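Local coordinates for protein protoporphyrinogen oxidase (Exiguobacterium sibiricum, PDB 3LOV) that probably catalyses the FAD-dependent oxidation of coproporphyrinogen III to coproporphyrin III by molecular oxygen, a step in coproporphyrin-dependent heme b biosynthesis, at residues L323-T328 with T341-I346; T312-F317 with H357-A362; A90-T95 with G329-R334. All coordinates share one frame; numbering follows the deposited sequence.

Contact 1: L323-T328 with T341-I346; sequences LPIEGT and TACTAI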
ATOM      1  N   LEU A 323       1.082 -21.102 -20.205  1.00 58.71           N
ATOM      2  CA  LEU A 323       0.965 -20.068 -19.169  1.00 58.11           C
ATOM      3  C   LEU A 323      -0.346 -19.286 -19.338  1.00 58.80           C
ATOM      4  O   LEU A 323      -0.600 -18.739 -20.418  1.00 60.16           O
ATOM      5  CB  LEU A 323       2.143 -19.081 -19.219  1.00 58.06           C
ATOM      6  CG  LEU A 323       3.556 -19.570 -18.864  1.00 57.23           C
ATOM      7  CD1 LEU A 323       4.613 -18.501 -19.212  1.00 47.30           C
ATOM      8  CD2 LEU A 323       3.638 -20.001 -17.392  1.00 55.49           C
ATOM      9  N   PRO A 324      -1.189 -19.240 -18.280  1.00 58.36           N
ATOM     10  CA  PRO A 324      -2.465 -18.485 -18.329  1.00 57.03           C
ATOM     11  C   PRO A 324      -2.320 -16.974 -18.595  1.00 55.42           C
ATOM     12  O   PRO A 324      -3.211 -16.365 -19.196  1.00 56.69           O
ATOM     13  CB  PRO A 324      -3.090 -18.736 -16.947  1.00 57.79           C
ATOM     14  CG  PRO A 324      -2.400 -19.956 -16.397  1.00 58.69           C
ATOM     15  CD  PRO A 324      -1.044 -20.022 -17.034  1.00 57.97           C
ATOM     16  N   ILE A 325      -1.220 -16.380 -18.142  1.00 50.05           N
ATOM     17  CA  ILE A 325      -0.857 -15.026 -18.525  1.00 48.47           C
ATOM     18  C   ILE A 325       0.621 -15.072 -18.999  1.00 49.89           C
ATOM     19  O   ILE A 325       1.471 -15.660 -18.318  1.00 47.60           O
ATOM     20  CB  ILE A 325      -1.040 -14.009 -17.344  1.00 48.34           C
ATOM     21  CG1 ILE A 325      -2.219 -14.389 -16.424  1.00 44.07           C
ATOM     22  CG2 ILE A 325      -1.243 -12.609 -17.897  1.00 48.60           C
ATOM     23  CD1 ILE A 325      -2.234 -13.641 -15.083  1.00 41.54           C
ATOM     24  N   GLU A 326       0.928 -14.469 -20.156  1.00 50.98           N
ATOM     25  CA  GLU A 326       2.297 -14.525 -20.735  1.00 51.94           C
ATOM     26  C   GLU A 326       3.187 -13.369 -20.231  1.00 48.01           C
ATOM     27  O   GLU A 326       3.696 -12.554 -21.023  1.00 47.41           O
ATOM     28  CB  GLU A 326       2.261 -14.535 -22.290  1.00 53.85           C
ATOM     29  CG  GLU A 326       1.618 -15.781 -22.946  1.00 57.91           C
ATOM     30  CD  GLU A 326       2.296 -17.110 -22.579  1.00 65.64           C
ATOM     31  OE1 GLU A 326       3.542 -17.148 -22.385  1.00 62.46           O
ATOM     32  OE2 GLU A 326       1.563 -18.126 -22.499  1.00 64.67           O
ATOM     33  N   GLY A 327       3.385 -13.322 -18.912  1.00 44.12           N
ATOM     34  CA  GLY A 327       4.132 -12.240 -18.263  1.00 40.27           C
ATOM     35  C   GLY A 327       3.901 -12.242 -16.757  1.00 39.26           C
ATOM     36  O   GLY A 327       3.419 -13.243 -16.210  1.00 40.23           O
ATOM     37  N   THR A 328       4.211 -11.137 -16.070  1.00 36.20           N
ATOM     38  CA  THR A 328       4.098 -11.127 -14.599  1.00 34.42           C
ATOM     39  C   THR A 328       2.671 -10.866 -14.122  1.00 34.38           C
ATOM     40  O   THR A 328       2.314 -11.349 -13.053  1.00 35.92           O
ATOM     41  CB  THR A 328       5.033 -10.139 -13.945  1.00 34.06           C
ATOM     42  OG1 THR A 328       4.926  -8.878 -14.627  1.00 33.82           O
ATOM     43  CG2 THR A 328       6.493 -10.681 -13.988  1.00 40.94           C
ATOM     44  N   THR A 341      -9.614  -6.425 -10.184  1.00 23.41           N
ATOM     45  CA  THR A 341      -8.945  -5.178 -10.536  1.00 21.28           C
ATOM     46  C   THR A 341      -7.512  -5.403 -11.022  1.00 23.08           C
ATOM     47  O   THR A 341      -6.922  -4.521 -11.665  1.00 25.07           O
ATOM     48  CB  THR A 341      -8.879  -4.264  -9.324  1.00 23.25           C
ATOM     49  OG1 THR A 341      -7.932  -4.802  -8.406  1.00 23.32           O
ATOM     50  CG2 THR A 341     -10.307  -4.163  -8.610  1.00 14.82           C
ATOM     51  N   ALA A 342      -6.942  -6.562 -10.694  1.00 22.52           N
ATOM     52  CA  ALA A 342      -5.578  -6.926 -11.103  1.00 23.17           C
ATOM     53  C   ALA A 342      -5.388  -8.398 -10.843  1.00 22.76           C
ATOM     54  O   ALA A 342      -6.155  -8.991 -10.092  1.00 25.42           O
ATOM     55  CB  ALA A 342      -4.500  -6.100 -10.335  1.00 21.22           C
ATOM     56  N   CYS A 343      -4.408  -8.996 -11.503  1.00 22.53           N
ATOM     57  CA  CYS A 343      -4.004 -10.380 -11.251  1.00 23.34           C
ATOM     58  C   CYS A 343      -2.511 -10.525 -11.488  1.00 27.98           C
ATOM     59  O   CYS A 343      -1.970  -9.915 -12.414  1.00 28.32           O
ATOM     60  CB  CYS A 343      -4.708 -11.359 -12.159  1.00 23.28           C
ATOM     61  SG  CYS A 343      -4.355 -13.108 -11.757  1.00 29.30           S
ATOM     62  N   THR A 344      -1.855 -11.323 -10.649  1.00 28.57           N
ATOM     63  CA  THR A 344      -0.418 -11.545 -10.782  1.00 30.18           C
ATOM     64  C   THR A 344      -0.138 -13.030 -10.927  1.00 27.72           C
ATOM     65  O   THR A 344      -0.787 -13.852 -10.267  1.00 23.93           O
ATOM     66  CB  THR A 344       0.331 -11.065  -9.545  1.00 30.72           C
ATOM     67  OG1 THR A 344       0.049  -9.684  -9.329  1.00 33.57           O
ATOM     68  CG2 THR A 344       1.828 -11.289  -9.702  1.00 31.49           C
ATOM     69  N   ALA A 345       0.811 -13.344 -11.813  1.00 26.61           N
ATOM     70  CA  ALA A 345       1.362 -14.675 -11.937  1.00 27.05           C
ATOM     71  C   ALA A 345       2.495 -14.726 -10.933  1.00 26.26           C
ATOM     72  O   ALA A 345       3.642 -14.438 -11.266  1.00 23.16           O
ATOM     73  CB  ALA A 345       1.875 -14.931 -13.368  1.00 26.50           C
ATOM     74  N   ILE A 346       2.133 -15.037  -9.691  1.00 25.73           N
ATOM     75  CA  ILE A 346       3.048 -15.063  -8.561  1.00 26.88           C
ATOM     76  C   ILE A 346       4.327 -15.846  -8.868  1.00 28.18           C
ATOM     77  O   ILE A 346       5.439 -15.420  -8.526  1.00 24.15           O
ATOM     78  CB  ILE A 346       2.381 -15.768  -7.347  1.00 28.57           C
ATOM     79  CG1 ILE A 346       1.325 -14.889  -6.660  1.00 34.29           C
ATOM     80  CG2 ILE A 346       3.439 -16.200  -6.332  1.00 25.27           C
ATOM     81  CD1 ILE A 346       1.580 -13.411  -6.668  1.00 30.80           C
TER

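Contact 2: T312-F317 with H357-A362; sequences TVTMIF and HTVLRA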
ATOM      1  N   THR A 312      -7.741 -10.656  -1.621  1.00 21.96           N
ATOM      2  CA  THR A 312      -6.836 -11.343  -2.520  1.00 22.40           C
ATOM      3  C   THR A 312      -7.307 -12.793  -2.629  1.00 24.03           C
ATOM      4  O   THR A 312      -7.682 -13.431  -1.632  1.00 22.93           O
ATOM      5  CB  THR A 312      -5.357 -11.243  -2.077  1.00 20.50           C
ATOM      6  OG1 THR A 312      -5.186 -11.887  -0.812  1.00 22.34           O
ATOM      7  CG2 THR A 312      -4.905  -9.761  -1.986  1.00 19.70           C
ATOM      8  N   VAL A 313      -7.335 -13.293  -3.860  1.00 23.86           N
ATOM      9  CA  VAL A 313      -7.816 -14.638  -4.130  1.00 21.25           C
ATOM     10  C   VAL A 313      -6.699 -15.304  -4.934  1.00 21.22           C
ATOM     11  O   VAL A 313      -6.411 -14.897  -6.046  1.00 19.97           O
ATOM     12  CB  VAL A 313      -9.179 -14.639  -4.867  1.00 23.96           C
ATOM     13  CG1 VAL A 313      -9.670 -16.109  -5.106  1.00 17.14           C
ATOM     14  CG2 VAL A 313     -10.213 -13.818  -4.077  1.00 17.03           C
ATOM     15  N   THR A 314      -6.025 -16.258  -4.311  1.00 20.76           N
ATOM     16  CA  THR A 314      -4.859 -16.890  -4.889  1.00 25.79           C
ATOM     17  C   THR A 314      -5.269 -18.281  -5.303  1.00 24.05           C
ATOM     18  O   THR A 314      -5.871 -18.990  -4.523  1.00 23.94           O
ATOM     19  CB  THR A 314      -3.677 -16.971  -3.901  1.00 27.37           C
ATOM     20  OG1 THR A 314      -3.129 -15.654  -3.692  1.00 28.68           O
ATOM     21  CG2 THR A 314      -2.592 -17.895  -4.464  1.00 23.13           C
HETATM   22  N   MSE A 315      -4.977 -18.637  -6.553  1.00 25.94           N
HETATM   23  CA  MSE A 315      -5.294 -19.974  -7.092  1.00 27.93           C
HETATM   24  C   MSE A 315      -4.011 -20.711  -7.479  1.00 28.52           C
HETATM   25  O   MSE A 315      -3.228 -20.200  -8.283  1.00 27.08           O
HETATM   26  CB  MSE A 315      -6.171 -19.834  -8.324  1.00 28.09           C
HETATM   27  CG  MSE A 315      -7.581 -19.436  -8.000  1.00 36.28           C
HETATM   28 SE   MSE A 315      -8.400 -18.468  -9.449  0.75 48.27          SE
HETATM   29  CE  MSE A 315     -10.145 -18.972  -8.854  1.00 45.04           C
ATOM     30  N   ILE A 316      -3.820 -21.887  -6.874  1.00 29.28           N
ATOM     31  CA  ILE A 316      -2.659 -22.734  -7.086  1.00 30.31           C
ATOM     32  C   ILE A 316      -3.080 -23.794  -8.093  1.00 31.57           C
ATOM     33  O   ILE A 316      -4.019 -24.527  -7.866  1.00 28.88           O
ATOM     34  CB  ILE A 316      -2.187 -23.435  -5.781  1.00 30.96           C
ATOM     35  CG1 ILE A 316      -1.501 -22.435  -4.828  1.00 32.45           C
ATOM     36  CG2 ILE A 316      -1.214 -24.603  -6.128  1.00 29.05           C
ATOM     37  CD1 ILE A 316      -1.432 -22.881  -3.366  1.00 26.62           C
ATOM     38  N   PHE A 317      -2.368 -23.854  -9.210  1.00 37.19           N
ATOM     39  CA  PHE A 317      -2.584 -24.862 -10.243  1.00 40.25           C
ATOM     40  C   PHE A 317      -1.365 -25.728 -10.387  1.00 45.52           C
ATOM     41  O   PHE A 317      -0.241 -25.240 -10.226  1.00 49.18           O
ATOM     42  CB  PHE A 317      -2.758 -24.183 -11.590  1.00 38.91           C
ATOM     43  CG  PHE A 317      -3.930 -23.271 -11.655  1.00 42.82           C
ATOM     44  CD1 PHE A 317      -5.185 -23.760 -12.024  1.00 32.42           C
ATOM     45  CD2 PHE A 317      -3.790 -21.922 -11.340  1.00 30.18           C
ATOM     46  CE1 PHE A 317      -6.284 -22.908 -12.097  1.00 42.27           C
ATOM     47  CE2 PHE A 317      -4.872 -21.074 -11.417  1.00 42.40           C
ATOM     48  CZ  PHE A 317      -6.127 -21.559 -11.786  1.00 40.54           C
ATOM     49  N   HIS A 357       4.832 -24.772  -9.717  1.00 39.70           N
ATOM     50  CA  HIS A 357       3.413 -24.540  -9.906  1.00 36.66           C
ATOM     51  C   HIS A 357       3.143 -23.234 -10.607  1.00 34.61           C
ATOM     52  O   HIS A 357       4.009 -22.371 -10.698  1.00 35.32           O
ATOM     53  CB  HIS A 357       2.685 -24.520  -8.555  1.00 36.36           C
ATOM     54  CG  HIS A 357       2.755 -25.807  -7.802  1.00 36.97           C
ATOM     55  ND1 HIS A 357       3.896 -26.222  -7.152  1.00 37.76           N
ATOM     56  CD2 HIS A 357       1.816 -26.751  -7.561  1.00 41.81           C
ATOM     57  CE1 HIS A 357       3.656 -27.368  -6.541  1.00 39.60           C
ATOM     58  NE2 HIS A 357       2.402 -27.713  -6.778  1.00 42.32           N
ATOM     59  N   THR A 358       1.907 -23.114 -11.092  1.00 33.55           N
ATOM     60  CA  THR A 358       1.400 -21.902 -11.660  1.00 32.09           C
ATOM     61  C   THR A 358       0.480 -21.356 -10.589  1.00 32.67           C
ATOM     62  O   THR A 358      -0.485 -22.024 -10.177  1.00 31.83           O
ATOM     63  CB  THR A 358       0.644 -22.187 -12.956  1.00 34.70           C
ATOM     64  OG1 THR A 358       1.575 -22.691 -13.922  1.00 39.85           O
ATOM     65  CG2 THR A 358      -0.011 -20.932 -13.522  1.00 33.15           C
ATOM     66  N   VAL A 359       0.784 -20.144 -10.120  1.00 30.60           N
ATOM     67  CA  VAL A 359      -0.026 -19.521  -9.081  1.00 28.72           C
ATOM     68  C   VAL A 359      -0.467 -18.141  -9.512  1.00 26.30           C
ATOM     69  O   VAL A 359       0.377 -17.293  -9.848  1.00 22.96           O
ATOM     70  CB  VAL A 359       0.748 -19.435  -7.785  1.00 27.81           C
ATOM     71  CG1 VAL A 359      -0.132 -18.840  -6.672  1.00 24.99           C
ATOM     72  CG2 VAL A 359       1.295 -20.846  -7.409  1.00 27.93           C
ATOM     73  N   LEU A 360      -1.787 -17.933  -9.489  1.00 25.04           N
ATOM     74  CA  LEU A 360      -2.388 -16.653  -9.845  1.00 24.29           C
ATOM     75  C   LEU A 360      -2.937 -15.987  -8.565  1.00 24.46           C
ATOM     76  O   LEU A 360      -3.577 -16.632  -7.742  1.00 27.08           O
ATOM     77  CB  LEU A 360      -3.481 -16.818 -10.926  1.00 23.82           C
ATOM     78  CG  LEU A 360      -3.112 -17.408 -12.318  1.00 26.40           C
ATOM     79  CD1 LEU A 360      -4.340 -17.494 -13.251  1.00 21.42           C
ATOM     80  CD2 LEU A 360      -2.015 -16.600 -13.017  1.00 18.77           C
ATOM     81  N   ARG A 361      -2.649 -14.706  -8.375  1.00 22.14           N
ATOM     82  CA  ARG A 361      -3.233 -13.930  -7.247  1.00 22.91           C
ATOM     83  C   ARG A 361      -4.048 -12.772  -7.825  1.00 21.99           C
ATOM     84  O   ARG A 361      -3.482 -11.871  -8.428  1.00 23.84           O
ATOM     85  CB  ARG A 361      -2.184 -13.395  -6.241  1.00 20.42           C
ATOM     86  CG  ARG A 361      -2.856 -12.781  -4.961  1.00 22.87           C
ATOM     87  CD  ARG A 361      -1.951 -12.534  -3.752  1.00 18.31           C
ATOM     88  NE  ARG A 361      -1.157 -11.326  -3.881  1.00 23.82           N
ATOM     89  CZ  ARG A 361      -0.784 -10.527  -2.867  1.00 27.10           C
ATOM     90  NH1 ARG A 361      -1.108 -10.790  -1.600  1.00 23.97           N
ATOM     91  NH2 ARG A 361      -0.081  -9.444  -3.129  1.00 26.24           N
ATOM     92  N   ALA A 362      -5.369 -12.856  -7.703  1.00 21.97           N
ATOM     93  CA  ALA A 362      -6.271 -11.796  -8.147  1.00 22.88           C
ATOM     94  C   ALA A 362      -6.638 -10.886  -6.964  1.00 23.49           C
ATOM     95  O   ALA A 362      -6.722 -11.323  -5.829  1.00 23.46           O
ATOM     96  CB  ALA A 362      -7.521 -12.371  -8.825  1.00 18.77           C
TER

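Contact 3: A90-T95 with G329-R334; sequences AFILDT and GFVVNR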
ATOM      1  N   ALA A  90       4.033  -6.957 -18.593  1.00 40.67           N
ATOM      2  CA  ALA A  90       2.760  -6.675 -17.921  1.00 40.67           C
ATOM      3  C   ALA A  90       1.733  -6.124 -18.935  1.00 38.69           C
ATOM      4  O   ALA A  90       2.105  -5.639 -20.020  1.00 36.60           O
ATOM      5  CB  ALA A  90       2.971  -5.709 -16.772  1.00 38.32           C
ATOM      6  N   PHE A  91       0.454  -6.180 -18.546  1.00 34.87           N
ATOM      7  CA  PHE A  91      -0.660  -5.927 -19.448  1.00 31.17           C
ATOM      8  C   PHE A  91      -1.686  -5.016 -18.799  1.00 27.91           C
ATOM      9  O   PHE A  91      -1.713  -4.858 -17.570  1.00 25.20           O
ATOM     10  CB  PHE A  91      -1.381  -7.232 -19.838  1.00 30.98           C
ATOM     11  CG  PHE A  91      -0.523  -8.253 -20.546  1.00 37.27           C
ATOM     12  CD1 PHE A  91      -0.360  -8.211 -21.934  1.00 39.29           C
ATOM     13  CD2 PHE A  91       0.068  -9.310 -19.825  1.00 42.59           C
ATOM     14  CE1 PHE A  91       0.411  -9.184 -22.590  1.00 42.25           C
ATOM     15  CE2 PHE A  91       0.827 -10.295 -20.462  1.00 42.29           C
ATOM     16  CZ  PHE A  91       1.007 -10.232 -21.854  1.00 42.81           C
ATOM     17  N   ILE A  92      -2.481  -4.373 -19.642  1.00 24.87           N
ATOM     18  CA  ILE A  92      -3.732  -3.704 -19.248  1.00 27.65           C
ATOM     19  C   ILE A  92      -4.835  -4.505 -19.903  1.00 27.85           C
ATOM     20  O   ILE A  92      -4.780  -4.752 -21.118  1.00 26.91           O
ATOM     21  CB  ILE A  92      -3.925  -2.259 -19.786  1.00 27.07           C
ATOM     22  CG1 ILE A  92      -2.697  -1.370 -19.573  1.00 39.67           C
ATOM     23  CG2 ILE A  92      -5.076  -1.592 -19.092  1.00 22.71           C
ATOM     24  CD1 ILE A  92      -2.504  -0.842 -18.142  1.00 36.97           C
ATOM     25  N   LEU A  93      -5.819  -4.894 -19.104  1.00 26.00           N
ATOM     26  CA  LEU A  93      -7.081  -5.444 -19.572  1.00 26.52           C
ATOM     27  C   LEU A  93      -8.136  -4.362 -19.606  1.00 26.05           C
ATOM     28  O   LEU A  93      -8.466  -3.758 -18.575  1.00 24.50           O
ATOM     29  CB  LEU A  93      -7.565  -6.541 -18.625  1.00 25.76           C
ATOM     30  CG  LEU A  93      -8.825  -7.343 -18.972  1.00 27.66           C
ATOM     31  CD1 LEU A  93      -8.653  -8.150 -20.266  1.00 29.63           C
ATOM     32  CD2 LEU A  93      -9.119  -8.298 -17.844  1.00 24.66           C
ATOM     33  N   ASP A  94      -8.659  -4.094 -20.792  1.00 27.06           N
ATOM     34  CA  ASP A  94      -9.881  -3.309 -20.919  1.00 27.36           C
ATOM     35  C   ASP A  94     -10.965  -4.062 -21.695  1.00 28.89           C
ATOM     36  O   ASP A  94     -10.854  -5.268 -21.936  1.00 25.29           O
ATOM     37  CB  ASP A  94      -9.567  -1.971 -21.551  1.00 28.79           C
ATOM     38  CG  ASP A  94      -9.081  -2.079 -22.983  1.00 29.73           C
ATOM     39  OD1 ASP A  94      -9.195  -3.146 -23.645  1.00 27.03           O
ATOM     40  OD2 ASP A  94      -8.548  -1.055 -23.438  1.00 47.82           O
ATOM     41  N   THR A  95     -12.007  -3.342 -22.092  1.00 32.29           N
ATOM     42  CA  THR A  95     -13.137  -3.962 -22.749  1.00 35.21           C
ATOM     43  C   THR A  95     -12.705  -4.547 -24.093  1.00 38.40           C
ATOM     44  O   THR A  95     -13.274  -5.536 -24.544  1.00 41.16           O
ATOM     45  CB  THR A  95     -14.298  -2.975 -22.916  1.00 34.48           C
ATOM     46  OG1 THR A  95     -13.806  -1.769 -23.489  1.00 49.70           O
ATOM     47  CG2 THR A  95     -14.878  -2.623 -21.609  1.00 24.71           C
ATOM     48  N   GLY A 329       1.889 -10.081 -14.882  1.00 30.36           N
ATOM     49  CA  GLY A 329       0.466  -9.919 -14.606  1.00 27.76           C
ATOM     50  C   GLY A 329      -0.196  -8.778 -15.352  1.00 25.80           C
ATOM     51  O   GLY A 329       0.355  -8.243 -16.312  1.00 26.11           O
ATOM     52  N   PHE A 330      -1.398  -8.418 -14.916  1.00 25.39           N
ATOM     53  CA  PHE A 330      -2.164  -7.352 -15.565  1.00 26.25           C
ATOM     54  C   PHE A 330      -2.985  -6.527 -14.569  1.00 25.05           C
ATOM     55  O   PHE A 330      -3.361  -7.042 -13.510  1.00 27.27           O
ATOM     56  CB  PHE A 330      -3.067  -7.921 -16.684  1.00 25.12           C
ATOM     57  CG  PHE A 330      -4.128  -8.899 -16.210  1.00 27.06           C
ATOM     58  CD1 PHE A 330      -5.366  -8.446 -15.758  1.00 21.06           C
ATOM     59  CD2 PHE A 330      -3.910 -10.281 -16.268  1.00 25.62           C
ATOM     60  CE1 PHE A 330      -6.329  -9.331 -15.317  1.00 17.94           C
ATOM     61  CE2 PHE A 330      -4.887 -11.180 -15.838  1.00 31.26           C
ATOM     62  CZ  PHE A 330      -6.102 -10.700 -15.374  1.00 30.75           C
ATOM     63  N   VAL A 331      -3.234  -5.260 -14.923  1.00 23.19           N
ATOM     64  CA  VAL A 331      -4.186  -4.377 -14.228  1.00 25.09           C
ATOM     65  C   VAL A 331      -5.451  -4.204 -15.105  1.00 24.78           C
ATOM     66  O   VAL A 331      -5.371  -4.302 -16.338  1.00 23.98           O
ATOM     67  CB  VAL A 331      -3.533  -3.019 -13.915  1.00 26.37           C
ATOM     68  CG1 VAL A 331      -2.423  -3.180 -12.881  1.00 27.89           C
ATOM     69  CG2 VAL A 331      -2.960  -2.385 -15.191  1.00 27.03           C
ATOM     70  N   VAL A 332      -6.619  -4.018 -14.482  1.00 22.39           N
ATOM     71  CA  VAL A 332      -7.885  -3.943 -15.206  1.00 20.97           C
ATOM     72  C   VAL A 332      -8.470  -2.526 -15.214  1.00 21.67           C
ATOM     73  O   VAL A 332      -8.594  -1.856 -14.173  1.00 17.89           O
ATOM     74  CB  VAL A 332      -8.938  -4.907 -14.612  1.00 23.42           C
ATOM     75  CG1 VAL A 332     -10.268  -4.937 -15.468  1.00 19.64           C
ATOM     76  CG2 VAL A 332      -8.327  -6.296 -14.451  1.00 21.61           C
ATOM     77  N   ASN A 333      -8.875  -2.079 -16.397  1.00 22.03           N
ATOM     78  CA  ASN A 333      -9.604  -0.824 -16.500  1.00 22.54           C
ATOM     79  C   ASN A 333     -10.954  -0.998 -15.780  1.00 22.86           C
ATOM     80  O   ASN A 333     -11.655  -1.993 -15.982  1.00 22.35           O
ATOM     81  CB  ASN A 333      -9.794  -0.420 -17.950  1.00 19.74           C
ATOM     82  CG  ASN A 333     -10.441   0.950 -18.095  1.00 25.15           C
ATOM     83  OD1 ASN A 333     -11.435   1.267 -17.425  1.00 19.87           O
ATOM     84  ND2 ASN A 333      -9.882   1.772 -18.970  1.00 27.71           N
ATOM     85  N   ARG A 334     -11.265  -0.049 -14.911  1.00 22.77           N
ATOM     86  CA  ARG A 334     -12.466  -0.095 -14.068  1.00 20.93           C
ATOM     87  C   ARG A 334     -13.764  -0.124 -14.898  1.00 22.32           C
ATOM     88  O   ARG A 334     -14.817  -0.579 -14.406  1.00 19.07           O
ATOM     89  CB  ARG A 334     -12.481   1.136 -13.172  1.00 20.43           C
ATOM     90  CG  ARG A 334     -12.755   2.438 -13.929  1.00 18.55           C
ATOM     91  CD  ARG A 334     -12.241   3.687 -13.158  1.00 22.96           C
ATOM     92  NE  ARG A 334     -12.817   3.752 -11.828  1.00 21.18           N
ATOM     93  CZ  ARG A 334     -12.501   4.670 -10.910  1.00 27.66           C
ATOM     94  NH1 ARG A 334     -11.599   5.607 -11.147  1.00 25.17           N
ATOM     95  NH2 ARG A 334     -13.096   4.644  -9.732  1.00 29.12           N
TER
HETATM   96  O   HOH W   1       0.068  -5.048 -15.595  1.00 43.03           O
HETATM   97  O   HOH W   2      -7.675   0.846 -20.649  1.00 21.78           O

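Contact 1: L323-T328 with T341-I346
I325 lays the CD1 tip of its side chain against the sulfur of C343, the two atoms 4.0 Å apart. In this way the loop that leads into strand 329-332 closes over the end of strand 340-345, in the mixed sheet of a flavin-containing amine oxidase fold. CG1 of I325 stands anti to the carbonyl carbon, although chi1, at -33°, is well off a staggered value; SG of C343 is anti to its own backbone N (chi1 -174°). Around this pair the packing is shared: I325 also rests on L360 and F330, while the side chain of C343 touches F330 and L388 of helix 377-392. Before the loop reaches the strand it bends sharply in an inverse gamma turn centred on E326. The methyl of A345 faces two successive loop carbonyl oxygens, its CB 3.6 Å from both G327 O and T328 O. T344 turns its CG2 methyl to the same T328 oxygen, at 3.4 Å. A345 occupies the N-cap position of the helix that follows, and its amide supplies the polar link across the contact: A345 N donates to T328 O over 2.8 Å, reaching the oxygen from 33° above the carbonyl plane.

Contact 2: T312-F317 with H357-A362
The guanidinium of R361 carries the T312 methyl CG2 over one face, 4.0 Å from NH1, whereas the flat rings of F317 and H357 each meet a backbone carbonyl at the edge. T358 O lies in the plane of the F317 ring, 3.5 Å from CD2; F317 O sits at the edge of the H357 imidazole, whose NE2 is hydrogen-bonded to K399. F317 also brings CE2 obliquely to the L360 methyl CD1. The two strands run antiparallel, 166° between their directions, and six backbone hydrogen bonds join V313 with A362, M315 with L360 and F317 with T358, a reciprocal pair each. M315 N, 2.7 Å from L360 O, approaches nearly along the C=O axis. On the other face of the sheet from F317 and L360, T314 and V359 pack tightly, CG2 to CG1 at 3.4 Å, and T314 OG1 lies 3.2 Å from R361 CG, beside the aliphatic part of the arginine. That chain leaves anti to the backbone N and bends at chi3 (79°), so that NH1 can bond G58 O. An alanine here would remove the guanidinium and its bond to G58 O, and would probably loosen the hold on the loop carrying the FAD-binding D60 and the packing against the T312 methyl. This is a regular antiparallel strand pair of the mixed sheet in a flavin amine oxidase fold, with one end beside the FAD site.

Contact 3: A90-T95 with G329-R334
Strands 90-94 and 329-332 run parallel, their directions 32° apart and their axes 4.6 Å at closest approach, as neighbours in the mixed sheet of the flavin amine oxidase fold. The paired residues are more than 230 positions apart in sequence. Four backbone hydrogen bonds alternate between the strands: F91 N to G329 O, V331 N to F91 O, L93 N to V331 O and N333 N to L93 O. The first is bent (136° at the hydrogen), while the last is nearly straight and follows the C=O axis at 2.8 Å. A water donates to both F91 O and G329 O beside the bent bond. On the face turned to helix 377-392, L93 has CG anti to the backbone N and brings CD2 to 3.9 Å from F330 CE1 and 4.0 Å from V332 CG2, a methyl at the in-plane edge of the F330 ring. That phenylalanine sets its CG over the backbone, flanked by N and C (chi1 62°), and I391 of the helix touches both it and L93. On the opposite face, I92 crosses V331 obliquely, and the methyls I92 CD1 and V331 CG2 are pressed to 3.4 Å, closer than two methyls normally come.

In the fold
All three contacts draw on one mixed sheet, where strands 90-94, 329-332, 340-345, 357-364 and 307-318 lie side by side in that order; the 323-328 half of contact 1 is a loop packed against it. Strand 340-345 sits in the middle: C343 O lies 3.0 Å from F330 N, a probable hydrogen bond toward contact 3, and T344 O lies 2.8 Å from R361 N, another toward contact 2. Contact 1 therefore bridges the other two, which do not touch, their centres about 17 Å apart. Packing continues across the seam, with I325 CD1 3.6 Å from L360 CD2. Side chains approach bound FAD to about 5 Å at T312, 9 Å at T344 and 12 Å at V331.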